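Local coordinates for protein 5,10-methylenetetrahydromethanopterin reductase (Methanopyrus kandleri, PDB 1EZW) that catalyses the reversible reduction of methylene-tetrahydromethanopterin to methyl-tetrahydromethanopterin with reduced coenzyme F420, a step of methanogenesis from carbon dioxide, at residues 5-16 with 32-43. Numbering follows the deposited sequence.
Sequences SFGIELLPDDKP and EYAWICDHYNNY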
loop_
_atom_site.group_PDB
_atom_site.type_symbol
_atom_site.label_atom_id
_atom_site.label_comp_id
_atom_site.label_asym_id
_atom_site.label_seq_id
_atom_site.Cartn_x
_atom_site.Cartn_y
_atom_site.Cartn_z
ATOM N N SER A 5 -13.897 -10.616 22.602
ATOM C CA SER A 5 -12.926 -10.293 21.532
ATOM C C SER A 5 -11.695 -9.640 22.130
ATOM O O SER A 5 -11.699 -9.186 23.270
ATOM C CB SER A 5 -13.522 -9.316 20.506
ATOM O OG SER A 5 -13.773 -8.046 21.093
ATOM N N PHE A 6 -10.633 -9.562 21.319
ATOM C CA PHE A 6 -9.398 -8.924 21.752
ATOM C C PHE A 6 -9.073 -7.749 20.821
ATOM O O PHE A 6 -9.224 -7.856 19.603
ATOM C CB PHE A 6 -8.248 -9.923 21.722
ATOM C CG PHE A 6 -8.325 -10.931 22.839
ATOM C CD1 PHE A 6 -9.228 -11.983 22.758
ATOM C CD2 PHE A 6 -7.596 -10.738 23.993
ATOM C CE1 PHE A 6 -9.415 -12.840 23.847
ATOM C CE2 PHE A 6 -7.775 -11.598 25.111
ATOM C CZ PHE A 6 -8.682 -12.630 25.017
ATOM N N GLY A 7 -8.674 -6.649 21.415
ATOM C CA GLY A 7 -8.298 -5.471 20.633
ATOM C C GLY A 7 -6.874 -5.098 21.007
ATOM O O GLY A 7 -6.303 -5.601 21.995
ATOM N N ILE A 8 -6.281 -4.206 20.222
ATOM C CA ILE A 8 -4.943 -3.730 20.508
ATOM C C ILE A 8 -5.004 -2.223 20.363
ATOM O O ILE A 8 -5.677 -1.713 19.461
ATOM C CB ILE A 8 -3.890 -4.354 19.546
ATOM C CG1 ILE A 8 -2.509 -3.862 19.977
ATOM C CG2 ILE A 8 -4.204 -4.026 18.084
ATOM C CD1 ILE A 8 -1.409 -4.629 19.345
ATOM N N GLU A 9 -4.340 -1.521 21.273
ATOM C CA GLU A 9 -4.330 -0.057 21.229
ATOM C C GLU A 9 -2.881 0.347 21.179
ATOM O O GLU A 9 -2.083 -0.024 22.035
ATOM C CB GLU A 9 -5.056 0.523 22.467
ATOM C CG GLU A 9 -4.872 2.015 22.683
ATOM C CD GLU A 9 -3.706 2.306 23.594
ATOM O OE1 GLU A 9 -3.706 1.818 24.760
ATOM O OE2 GLU A 9 -2.778 3.012 23.156
ATOM N N LEU A 10 -2.533 1.117 20.143
ATOM C CA LEU A 10 -1.158 1.561 19.952
ATOM C C LEU A 10 -1.115 3.079 19.881
ATOM O O LEU A 10 -1.968 3.711 19.229
ATOM C CB LEU A 10 -0.588 0.966 18.657
ATOM C CG LEU A 10 -0.367 -0.558 18.678
ATOM C CD1 LEU A 10 -0.074 -1.098 17.299
ATOM C CD2 LEU A 10 0.767 -0.894 19.625
ATOM N N LEU A 11 -0.159 3.660 20.614
ATOM C CA LEU A 11 0.055 5.103 20.592
ATOM C C LEU A 11 0.912 5.258 19.322
ATOM O O LEU A 11 1.912 4.572 19.144
ATOM C CB LEU A 11 0.902 5.557 21.784
ATOM C CG LEU A 11 1.048 7.073 21.894
ATOM C CD1 LEU A 11 -0.273 7.637 22.436
ATOM C CD2 LEU A 11 2.205 7.449 22.834
ATOM N N PRO A 12 0.511 6.151 18.426
ATOM C CA PRO A 12 1.334 6.261 17.233
ATOM C C PRO A 12 2.522 7.212 17.358
ATOM O O PRO A 12 2.634 8.156 16.577
ATOM C CB PRO A 12 0.314 6.710 16.204
ATOM C CG PRO A 12 -0.507 7.706 17.031
ATOM C CD PRO A 12 -0.714 6.991 18.317
ATOM N N ASP A 13 3.391 6.994 18.334
ATOM C CA ASP A 13 4.557 7.865 18.421
ATOM C C ASP A 13 5.726 7.223 17.643
ATOM O O ASP A 13 6.676 7.907 17.210
ATOM C CB ASP A 13 4.952 8.133 19.892
ATOM C CG ASP A 13 5.162 6.869 20.715
ATOM O OD1 ASP A 13 5.844 7.018 21.757
ATOM O OD2 ASP A 13 4.674 5.749 20.402
ATOM N N ASP A 14 5.620 5.927 17.421
ATOM C CA ASP A 14 6.684 5.166 16.745
ATOM C C ASP A 14 6.500 5.326 15.247
ATOM O O ASP A 14 5.524 5.935 14.788
ATOM C CB ASP A 14 6.548 3.688 17.092
ATOM C CG ASP A 14 7.893 2.926 17.048
ATOM O OD1 ASP A 14 8.859 3.350 16.380
ATOM O OD2 ASP A 14 7.957 1.852 17.688
ATOM N N LYS A 15 7.437 4.768 14.499
ATOM C CA LYS A 15 7.348 4.842 13.030
ATOM C C LYS A 15 6.006 4.296 12.504
ATOM O O LYS A 15 5.558 3.209 12.857
ATOM C CB LYS A 15 8.476 4.019 12.415
ATOM C CG LYS A 15 9.848 4.605 12.807
ATOM C CD LYS A 15 11.017 3.810 12.360
ATOM C CE LYS A 15 12.332 4.432 12.902
ATOM N NZ LYS A 15 12.676 4.216 14.378
ATOM N N PRO A 16 5.334 5.055 11.625
ATOM C CA PRO A 16 4.055 4.564 11.106
ATOM C C PRO A 16 4.063 3.148 10.546
ATOM O O PRO A 16 3.085 2.398 10.697
ATOM C CB PRO A 16 3.669 5.610 10.062
ATOM C CG PRO A 16 4.138 6.895 10.731
ATOM C CD PRO A 16 5.558 6.474 11.234
ATOM N N GLU A 32 -9.353 -8.708 16.853
ATOM C CA GLU A 32 -10.403 -8.233 15.961
ATOM C C GLU A 32 -10.561 -6.712 15.911
ATOM O O GLU A 32 -11.284 -6.185 15.059
ATOM C CB GLU A 32 -11.729 -8.902 16.320
ATOM C CG GLU A 32 -11.717 -10.404 15.993
ATOM C CD GLU A 32 -12.988 -11.112 16.439
ATOM O OE1 GLU A 32 -14.047 -10.905 15.822
ATOM O OE2 GLU A 32 -12.921 -11.866 17.426
ATOM N N TYR A 33 -9.912 -6.016 16.829
ATOM C CA TYR A 33 -9.961 -4.549 16.822
ATOM C C TYR A 33 -8.610 -3.926 16.983
ATOM O O TYR A 33 -7.817 -4.396 17.785
ATOM C CB TYR A 33 -10.799 -4.010 17.998
ATOM C CG TYR A 33 -12.232 -4.446 17.945
ATOM C CD1 TYR A 33 -12.622 -5.714 18.402
ATOM C CD2 TYR A 33 -13.205 -3.603 17.419
ATOM C CE1 TYR A 33 -13.958 -6.123 18.336
ATOM C CE2 TYR A 33 -14.538 -3.988 17.346
ATOM C CZ TYR A 33 -14.904 -5.264 17.813
ATOM O OH TYR A 33 -16.214 -5.669 17.686
ATOM N N ALA A 34 -8.362 -2.812 16.270
ATOM C CA ALA A 34 -7.094 -2.082 16.456
ATOM C C ALA A 34 -7.496 -0.601 16.602
ATOM O O ALA A 34 -8.183 -0.032 15.717
ATOM C CB ALA A 34 -6.143 -2.268 15.213
ATOM N N TRP A 35 -7.058 -0.024 17.707
ATOM C CA TRP A 35 -7.372 1.349 18.069
ATOM C C TRP A 35 -6.123 2.189 18.074
ATOM O O TRP A 35 -5.124 1.819 18.676
ATOM C CB TRP A 35 -7.967 1.396 19.483
ATOM C CG TRP A 35 -9.225 0.573 19.662
ATOM C CD1 TRP A 35 -9.340 -0.694 20.217
ATOM C CD2 TRP A 35 -10.556 0.987 19.341
ATOM N NE1 TRP A 35 -10.658 -1.066 20.262
ATOM C CE2 TRP A 35 -11.430 -0.056 19.731
ATOM C CE3 TRP A 35 -11.100 2.147 18.761
ATOM C CZ2 TRP A 35 -12.833 0.021 19.563
ATOM C CZ3 TRP A 35 -12.503 2.222 18.597
ATOM C CH2 TRP A 35 -13.346 1.159 18.998
ATOM N N ILE A 36 -6.194 3.349 17.428
ATOM C CA ILE A 36 -5.026 4.231 17.373
ATOM C C ILE A 36 -5.422 5.553 18.017
ATOM O O ILE A 36 -6.405 6.179 17.618
ATOM C CB ILE A 36 -4.553 4.468 15.910
ATOM C CG1 ILE A 36 -3.914 3.173 15.375
ATOM C CG2 ILE A 36 -3.486 5.586 15.886
ATOM C CD1 ILE A 36 -2.633 2.813 16.180
ATOM N N CYS A 37 -4.670 5.967 19.031
ATOM C CA CYS A 37 -4.957 7.205 19.756
ATOM C C CYS A 37 -4.855 8.440 18.875
ATOM O O CYS A 37 -4.154 8.442 17.860
ATOM C CB CYS A 37 -3.994 7.333 20.921
ATOM S SG CYS A 37 -3.923 5.799 21.806
ATOM N N ASP A 38 -5.580 9.485 19.264
ATOM C CA ASP A 38 -5.593 10.731 18.503
ATOM C C ASP A 38 -5.051 11.891 19.313
ATOM O O ASP A 38 -5.819 12.545 20.039
ATOM C CB ASP A 38 -7.051 11.017 18.025
ATOM C CG ASP A 38 -7.219 12.409 17.430
ATOM O OD1 ASP A 38 -6.259 12.855 16.783
ATOM O OD2 ASP A 38 -8.296 13.023 17.611
ATOM N N HIS A 39 -3.735 12.136 19.234
ATOM C CA HIS A 39 -3.089 13.252 19.968
ATOM C C HIS A 39 -2.222 13.997 18.959
ATOM O O HIS A 39 -1.420 13.354 18.278
ATOM C CB HIS A 39 -2.194 12.723 21.105
ATOM C CG HIS A 39 -2.959 12.159 22.264
ATOM N ND1 HIS A 39 -2.343 11.579 23.354
ATOM C CD2 HIS A 39 -4.290 12.107 22.508
ATOM C CE1 HIS A 39 -3.265 11.190 24.217
ATOM N NE2 HIS A 39 -4.455 11.497 23.726
ATOM N N TYR A 40 -2.347 15.334 18.902
ATOM C CA TYR A 40 -1.622 16.136 17.918
ATOM C C TYR A 40 -0.112 15.918 17.963
ATOM O O TYR A 40 0.581 16.104 16.950
ATOM C CB TYR A 40 -1.922 17.645 18.136
ATOM C CG TYR A 40 -1.062 18.207 19.245
ATOM C CD1 TYR A 40 0.234 18.669 18.970
ATOM C CD2 TYR A 40 -1.436 18.027 20.597
ATOM C CE1 TYR A 40 1.159 18.905 19.987
ATOM C CE2 TYR A 40 -0.506 18.267 21.634
ATOM C CZ TYR A 40 0.775 18.683 21.325
ATOM O OH TYR A 40 1.729 18.780 22.323
ATOM N N ASN A 41 0.421 15.522 19.127
ATOM C CA ASN A 41 1.868 15.394 19.217
ATOM C C ASN A 41 2.433 14.164 18.537
ATOM O O ASN A 41 3.628 14.063 18.319
ATOM C CB ASN A 41 2.338 15.422 20.689
ATOM C CG ASN A 41 1.604 14.429 21.560
ATOM O OD1 ASN A 41 0.389 14.436 21.631
ATOM N ND2 ASN A 41 2.348 13.592 22.253
ATOM N N ASN A 42 1.560 13.234 18.186
ATOM C CA ASN A 42 2.010 11.990 17.557
ATOM C C ASN A 42 1.612 11.998 16.100
ATOM O O ASN A 42 1.074 12.999 15.620
ATOM C CB ASN A 42 1.359 10.817 18.277
ATOM C CG ASN A 42 1.883 10.690 19.706
ATOM O OD1 ASN A 42 3.074 10.830 19.924
ATOM N ND2 ASN A 42 1.012 10.412 20.652
ATOM N N TYR A 43 1.888 10.899 15.390
ATOM C CA TYR A 43 1.486 10.853 13.980
ATOM C C TYR A 43 -0.058 10.822 13.956
ATOM O O TYR A 43 -0.725 10.359 14.886
ATOM C CB TYR A 43 2.111 9.643 13.284
ATOM C CG TYR A 43 3.592 9.786 13.094
ATOM C CD1 TYR A 43 4.493 9.104 13.920
ATOM C CD2 TYR A 43 4.093 10.626 12.074
ATOM C CE1 TYR A 43 5.891 9.247 13.738
ATOM C CE2 TYR A 43 5.455 10.777 11.876
ATOM C CZ TYR A 43 6.348 10.087 12.712
ATOM O OH TYR A 43 7.695 10.250 12.502
HETATM O O HOH W 1 -10.447 -11.362 19.064
#
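Beyond the strand ends, P12 and Y43 are joined by a backbone bond, the excursion 38-41 bringing Y43 back to P12: P12, at the centre of an inverse gamma turn, turns its carbonyl so that P12 O accepts Y43 N at 3.1 Å, the donor tilted from the carbonyl plane. Beside this bond P16, in the first turn of helix 16-28, stands across one face of the Y43 ring; P16 CG sits 3.8 Å from the ring centroid, almost straight above it, a CH-pi contact. The hydroxyl of Y43 runs on to the carbonyl of R164 of the second subunit, so the ring has a proline over one face and a bond at its far end. In I36, CG2 is anti to the backbone N and CG1 beside it (chi1 -71°), which sends CG2 to the P12 ring, 3.8 Å from P12 CG, and CD1 to L10 CB. N42, lying across L11, puts its amide ND2 3.5 Å from L11 CD1; N42 OD1 is buried against D13 CB without a polar partner. Before this loop, strands 5-10 and 33-36 run parallel, 22° apart. F6 O takes E32 N and, weakly, Y33 N; I8 N then gives to Y33 O, I8 O receives W35 N at 2.8 Å and nearly straight (170°), and L10 N gives to W35 O. A water bridges F6 N and E32 OE2. The side chains of E9, Y33 and W35 are on one face, where the W35 indole nitrogen bonds Q321; I8, A34, L10 and I36 are on the other, I8 CG2 at 3.9 Å from A34 CB. With helix 16-28 as the crossover, this is the first beta-alpha-beta unit of the TIM barrel of the luciferase-like family.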